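Local coordinates for protein alanine racemase (Enterococcus faecalis, PDB 3E5P) that belongs to the alanine racemase family and holds pyridoxal-5'-phosphate at the mouth of a parallel eight-stranded alpha/beta barrel, at residues I83-V88 with L102-A107; V129-D134 with F161-I166. The protein carries 1 engineered substitution. One frame throughout, in Å; residues are numbered along the deposited sequence.

Interaction 1: residues I83-V88 with L102-A107; sequences ILILSV and LSVTVA. With PLP (pyridoxal-5'-phosphate), chain J.
Ile85 and Val104 lie side by side and point the same way, with CD1 of Ile85 4.0 Å from CG1 of Val104. The same CD1 also meets Leu102 CD1, the two side chains set obliquely to each other. Leu102 also runs alongside Ile83, its CD2 4.0 Å from Ile83 CD1. Helix 68-77 packs on this layer through Ala71 and Arg75. Leu84 faces the barrel interior: with CG anti to the backbone N (chi1 171°), CD1 is swung over the neighbouring strand, 3.2 Å from Ser103 O. Two nearly straight backbone bonds join the parallel strands, Ser103 N to Ile83 O (2.8 Å) and Ile85 N to Ser103 O (2.9 Å). A water accepts from Ile83 N and donates to Ser103 OG, which is also hydrogen-bonded to Glu164. Farther along the same segment, Leu86 CD1 comes 3.7 Å from C2 of pyridoxal-5'-phosphate. The chemistry thus divides by face: aliphatic branches seal strands against helix, while the inner face combines Leu84 with a buried serine hydroxyl satisfied by water and carboxylate, and Leu86 gives the cofactor ring an apolar neighbour.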
loop_
_atom_site.group_PDB
_atom_site.type_symbol
_atom_site.label_atom_id
_atom_site.label_comp_id
_atom_site.label_asym_id
_atom_site.label_seq_id
_atom_site.Cartn_x
_atom_site.Cartn_y
_atom_site.Cartn_z
ATOM N N ILE C 83 -9.235 24.360 5.640
ATOM C CA ILE C 83 -9.031 22.959 5.331
ATOM C C ILE C 83 -10.421 22.363 5.283
ATOM O O ILE C 83 -11.199 22.528 6.221
ATOM C CB ILE C 83 -8.243 22.211 6.429
ATOM C CG1 ILE C 83 -6.936 22.930 6.742
ATOM C CG2 ILE C 83 -7.947 20.794 5.966
ATOM C CD1 ILE C 83 -6.143 22.267 7.838
ATOM N N LEU C 84 -10.736 21.679 4.192
ATOM C CA LEU C 84 -12.030 21.049 4.041
ATOM C C LEU C 84 -11.918 19.526 4.041
ATOM O O LEU C 84 -11.213 18.936 3.218
ATOM C CB LEU C 84 -12.678 21.503 2.744
ATOM C CG LEU C 84 -13.952 20.747 2.367
ATOM C CD1 LEU C 84 -15.033 20.990 3.416
ATOM C CD2 LEU C 84 -14.408 21.196 0.982
ATOM N N ILE C 85 -12.609 18.890 4.981
ATOM C CA ILE C 85 -12.623 17.440 5.072
ATOM C C ILE C 85 -13.685 17.021 4.064
ATOM O O ILE C 85 -14.874 17.223 4.293
ATOM C CB ILE C 85 -13.029 16.990 6.483
ATOM C CG1 ILE C 85 -12.007 17.510 7.490
ATOM C CG2 ILE C 85 -13.124 15.479 6.552
ATOM C CD1 ILE C 85 -12.372 17.244 8.917
ATOM N N LEU C 86 -13.261 16.440 2.950
ATOM C CA LEU C 86 -14.195 16.052 1.901
ATOM C C LEU C 86 -15.302 15.035 2.196
ATOM O O LEU C 86 -16.190 14.851 1.369
ATOM C CB LEU C 86 -13.405 15.618 0.666
ATOM C CG LEU C 86 -12.634 16.775 0.022
ATOM C CD1 LEU C 86 -11.879 16.280 -1.192
ATOM C CD2 LEU C 86 -13.600 17.877 -0.380
ATOM N N SER C 87 -15.282 14.379 3.352
ATOM C CA SER C 87 -16.352 13.421 3.640
ATOM C C SER C 87 -17.021 13.564 5.016
ATOM O O SER C 87 -16.638 14.406 5.834
ATOM C CB SER C 87 -15.857 11.983 3.463
ATOM O OG SER C 87 -16.967 11.100 3.312
ATOM N N VAL C 88 -18.029 12.728 5.252
ATOM C CA VAL C 88 -18.789 12.747 6.502
ATOM C C VAL C 88 -17.949 12.460 7.742
ATOM O O VAL C 88 -17.195 11.491 7.798
ATOM C CB VAL C 88 -19.956 11.753 6.436
ATOM C CG1 VAL C 88 -20.611 11.613 7.796
ATOM C CG2 VAL C 88 -20.962 12.235 5.423
ATOM N N LEU C 102 -11.760 23.480 11.460
ATOM C CA LEU C 102 -11.753 22.778 10.186
ATOM C C LEU C 102 -13.119 22.902 9.558
ATOM O O LEU C 102 -14.110 23.033 10.262
ATOM C CB LEU C 102 -11.468 21.301 10.417
ATOM C CG LEU C 102 -10.247 20.998 11.267
ATOM C CD1 LEU C 102 -10.137 19.503 11.487
ATOM C CD2 LEU C 102 -9.031 21.541 10.572
ATOM N N SER C 103 -13.174 22.844 8.236
ATOM C CA SER C 103 -14.445 22.936 7.526
ATOM C C SER C 103 -14.902 21.531 7.118
ATOM O O SER C 103 -14.152 20.807 6.460
ATOM C CB SER C 103 -14.281 23.793 6.272
ATOM O OG SER C 103 -13.633 25.012 6.556
ATOM N N VAL C 104 -16.122 21.149 7.497
ATOM C CA VAL C 104 -16.650 19.821 7.147
ATOM C C VAL C 104 -17.771 19.855 6.123
ATOM O O VAL C 104 -18.485 20.860 5.992
ATOM C CB VAL C 104 -17.214 19.063 8.367
ATOM C CG1 VAL C 104 -16.105 18.716 9.313
ATOM C CG2 VAL C 104 -18.279 19.897 9.053
ATOM N N THR C 105 -17.928 18.750 5.400
ATOM C CA THR C 105 -18.987 18.678 4.418
ATOM C C THR C 105 -20.163 18.022 5.125
ATOM O O THR C 105 -19.978 17.161 5.985
ATOM C CB THR C 105 -18.578 17.855 3.163
ATOM O OG1 THR C 105 -18.907 16.478 3.343
ATOM C CG2 THR C 105 -17.098 17.958 2.931
ATOM N N VAL C 106 -21.368 18.455 4.780
ATOM C CA VAL C 106 -22.577 17.912 5.374
ATOM C C VAL C 106 -23.414 17.309 4.257
ATOM O O VAL C 106 -23.519 17.886 3.171
ATOM C CB VAL C 106 -23.390 19.011 6.091
ATOM C CG1 VAL C 106 -24.659 18.422 6.677
ATOM C CG2 VAL C 106 -22.543 19.650 7.183
ATOM N N ALA C 107 -24.014 16.152 4.529
ATOM C CA ALA C 107 -24.823 15.470 3.528
ATOM C C ALA C 107 -26.249 15.168 3.969
ATOM O O ALA C 107 -27.053 14.684 3.171
ATOM C CB ALA C 107 -24.138 14.190 3.120
HETATM N N1 PLP J . -13.076 16.492 -5.126
HETATM C C2 PLP J . -13.343 15.383 -4.425
HETATM C C2A PLP J . -14.675 15.337 -3.791
HETATM C C3 PLP J . -12.412 14.360 -4.298
HETATM O O3 PLP J . -12.879 13.149 -3.988
HETATM C C4 PLP J . -11.138 14.418 -4.882
HETATM C C4A PLP J . -9.933 13.939 -4.062
HETATM O O4A PLP J . -9.705 12.911 -3.423
HETATM C C5 PLP J . -10.929 15.576 -5.654
HETATM C C6 PLP J . -11.878 16.586 -5.724
HETATM C C5A PLP J . -9.837 15.732 -6.651
HETATM O O4P PLP J . -10.182 15.300 -7.916
HETATM P P PLP J . -8.997 14.954 -8.840
HETATM O O1P PLP J . -8.501 16.179 -9.344
HETATM O O2P PLP J . -9.346 14.296 -10.056
HETATM O O3P PLP J . -8.008 14.219 -8.079
HETATM O O HOH W 1 -11.008 25.466 7.720
#

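Interaction 2: residues V129-D134 with F161-I166; sequences VHLKVD and FLWEGI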
loop_
_atom_site.group_PDB
_atom_site.type_symbol
_atom_site.label_atom_id
_atom_site.label_comp_id
_atom_site.label_asym_id
_atom_site.label_seq_id
_atom_site.Cartn_x
_atom_site.Cartn_y
_atom_site.Cartn_z
ATOM N N VAL C 129 -19.436 24.743 7.729
ATOM C CA VAL C 129 -19.937 23.584 7.010
ATOM C C VAL C 129 -20.177 23.836 5.524
ATOM O O VAL C 129 -20.673 24.889 5.131
ATOM C CB VAL C 129 -21.254 23.068 7.641
ATOM C CG1 VAL C 129 -21.200 23.243 9.153
ATOM C CG2 VAL C 129 -22.451 23.799 7.046
ATOM N N HIS C 130 -19.799 22.865 4.700
ATOM C CA HIS C 130 -20.022 22.947 3.256
ATOM C C HIS C 130 -21.051 21.862 2.955
ATOM O O HIS C 130 -20.827 20.697 3.260
ATOM C CB HIS C 130 -18.735 22.660 2.456
ATOM C CG HIS C 130 -17.710 23.750 2.528
ATOM N ND1 HIS C 130 -16.974 24.151 1.430
ATOM C CD2 HIS C 130 -17.277 24.506 3.568
ATOM C CE1 HIS C 130 -16.136 25.106 1.791
ATOM N NE2 HIS C 130 -16.298 25.341 3.083
ATOM N N LEU C 131 -22.177 22.238 2.374
ATOM C CA LEU C 131 -23.214 21.262 2.064
ATOM C C LEU C 131 -22.970 20.635 0.701
ATOM O O LEU C 131 -22.721 21.336 -0.280
ATOM C CB LEU C 131 -24.590 21.933 2.086
ATOM C CG LEU C 131 -24.974 22.605 3.410
ATOM C CD1 LEU C 131 -26.345 23.280 3.286
ATOM C CD2 LEU C 131 -24.992 21.562 4.518
ATOM N N LYS C 132 -23.018 19.311 0.632
ATOM C CA LYS C 132 -22.807 18.661 -0.647
ATOM C C LYS C 132 -24.120 18.214 -1.256
ATOM O O LYS C 132 -24.938 17.560 -0.612
ATOM C CB LYS C 132 -21.878 17.451 -0.514
ATOM C CG LYS C 132 -21.458 16.869 -1.872
ATOM C CD LYS C 132 -20.621 15.612 -1.733
ATOM C CE LYS C 132 -20.317 15.016 -3.097
ATOM N NZ LYS C 132 -19.637 13.687 -3.012
ATOM N N VAL C 133 -24.331 18.591 -2.505
ATOM C CA VAL C 133 -25.534 18.180 -3.202
ATOM C C VAL C 133 -25.073 17.145 -4.232
ATOM O O VAL C 133 -24.147 17.399 -5.010
ATOM C CB VAL C 133 -26.237 19.404 -3.846
ATOM C CG1 VAL C 133 -25.207 20.427 -4.275
ATOM C CG2 VAL C 133 -27.086 18.965 -5.009
ATOM N N ASP C 134 -25.756 16.066 -4.417
ATOM C CA ASP C 134 -25.317 15.007 -5.193
ATOM C C ASP C 134 -26.126 14.999 -6.354
ATOM O O ASP C 134 -27.168 14.666 -6.263
ATOM C CB ASP C 134 -25.630 13.763 -4.387
ATOM C CG ASP C 134 -25.722 12.561 -5.186
ATOM O OD1 ASP C 134 -25.643 12.651 -6.329
ATOM O OD2 ASP C 134 -25.819 11.477 -4.686
ATOM N N PHE C 161 -23.680 27.582 13.689
ATOM C CA PHE C 161 -23.175 27.193 12.385
ATOM C C PHE C 161 -22.711 28.398 11.575
ATOM O O PHE C 161 -22.937 29.555 11.943
ATOM C CB PHE C 161 -24.252 26.450 11.584
ATOM C CG PHE C 161 -24.580 25.080 12.113
ATOM C CD1 PHE C 161 -23.587 24.108 12.232
ATOM C CD2 PHE C 161 -25.888 24.752 12.466
ATOM C CE1 PHE C 161 -23.896 22.832 12.695
ATOM C CE2 PHE C 161 -26.205 23.474 12.932
ATOM C CZ PHE C 161 -25.210 22.515 13.046
ATOM N N LEU C 162 -22.062 28.091 10.461
ATOM C CA LEU C 162 -21.552 29.081 9.537
ATOM C C LEU C 162 -21.337 28.289 8.274
ATOM O O LEU C 162 -20.482 27.407 8.245
ATOM C CB LEU C 162 -20.224 29.637 10.043
ATOM C CG LEU C 162 -19.451 30.626 9.164
ATOM C CD1 LEU C 162 -18.755 29.890 8.040
ATOM C CD2 LEU C 162 -20.392 31.706 8.635
ATOM N N TRP C 163 -22.116 28.558 7.234
ATOM C CA TRP C 163 -21.915 27.785 6.023
ATOM C C TRP C 163 -21.024 28.486 5.020
ATOM O O TRP C 163 -21.386 29.471 4.381
ATOM C CB TRP C 163 -23.251 27.323 5.412
ATOM C CG TRP C 163 -24.001 28.269 4.571
ATOM C CD1 TRP C 163 -24.442 29.502 4.921
ATOM C CD2 TRP C 163 -24.507 28.015 3.254
ATOM N NE1 TRP C 163 -25.206 30.041 3.906
ATOM C CE2 TRP C 163 -25.262 29.146 2.870
ATOM C CE3 TRP C 163 -24.400 26.941 2.364
ATOM C CZ2 TRP C 163 -25.910 29.235 1.631
ATOM C CZ3 TRP C 163 -25.045 27.029 1.131
ATOM C CH2 TRP C 163 -25.791 28.170 0.778
ATOM N N GLU C 164 -19.822 27.938 4.941
ATOM C CA GLU C 164 -18.747 28.407 4.098
ATOM C C GLU C 164 -19.032 28.120 2.622
ATOM O O GLU C 164 -18.716 28.929 1.747
ATOM C CB GLU C 164 -17.471 27.699 4.554
ATOM C CG GLU C 164 -16.198 28.499 4.520
ATOM C CD GLU C 164 -15.081 27.793 5.278
ATOM O OE1 GLU C 164 -14.891 26.576 5.065
ATOM O OE2 GLU C 164 -14.392 28.453 6.081
ATOM N N GLY C 165 -19.633 26.975 2.335
ATOM C CA GLY C 165 -19.901 26.662 0.944
ATOM C C GLY C 165 -20.996 25.662 0.647
ATOM O O GLY C 165 -21.717 25.202 1.529
ATOM N N ILE C 166 -21.132 25.361 -0.637
ATOM C CA ILE C 166 -22.103 24.399 -1.126
ATOM C C ILE C 166 -21.437 23.851 -2.372
ATOM O O ILE C 166 -21.010 24.611 -3.232
ATOM C CB ILE C 166 -23.460 25.068 -1.440
ATOM C CG1 ILE C 166 -24.491 23.994 -1.773
ATOM C CG2 ILE C 166 -23.316 26.075 -2.550
ATOM C CD1 ILE C 166 -25.903 24.508 -1.836
#
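His130 and Glu164 form the polar side-chain contact between these parallel strands: His130 NE2 donates to Glu164 OE1 over 2.7 Å. The acceptor lies close to the imidazole plane and uses its anti lone pair, and the carboxylate is turned 82° from the ring. His130 ND1 is hydrogen-bonded to His203 and Glu164 OE1 also to Ser103, so both ring nitrogens are engaged and the ring's rotation is fixed. Against the flat of the imidazole lies backbone: Gly165 N sits above its centre, and Gly165 CA makes a CH-pi contact 4.0 Å from the centroid. Among the main-chain bonds, Val129 N reaches Leu162 O at 2.9 Å and Leu131 N reaches Gly165 O at 3.1 Å, whereas Glu164 N to Val129 O is weak. Apolar contacts fill the other face. Val129 divides its branches, CG1 going to Phe161 CD1 and CG2 to Trp163 CB at 4.0 Å; Leu131 CD1 approaches the indole at CE3 (4.2 Å). Trp163 packs on helix 146-156, and Phe161 touches both that helix and helix 109-116. Here polar groups face the barrel interior and apolar ones the helices; parallel strands joined by the beta-alpha-beta crossover through helix 146-156 are characteristic of a TIM-type barrel.

In the fold
Interactions 1 and 2 follow one another along the chain, their centres 8 Å apart in the closed eight-stranded parallel barrel. The strand order 83-85, 103-106, 127-132, 161-167 repeats the chain order, and each interaction ties together the two strands of a beta-alpha-beta unit, through helix 94-99 in interaction 1 and helix 146-156 in interaction 2. Strands 103-106 and 127-132 are neighbours, so the two contacts join directly: Val104 O lies 2.7 Å from His130 N, and Val106 packs on Leu131. Inside the barrel, Ser103, Glu164, His130 and His203 make a polar chain spanning four strands. Interaction 1 adjoins the pyridoxal-5'-phosphate, while the side chain of His130 in interaction 2 is about 10 Å from it.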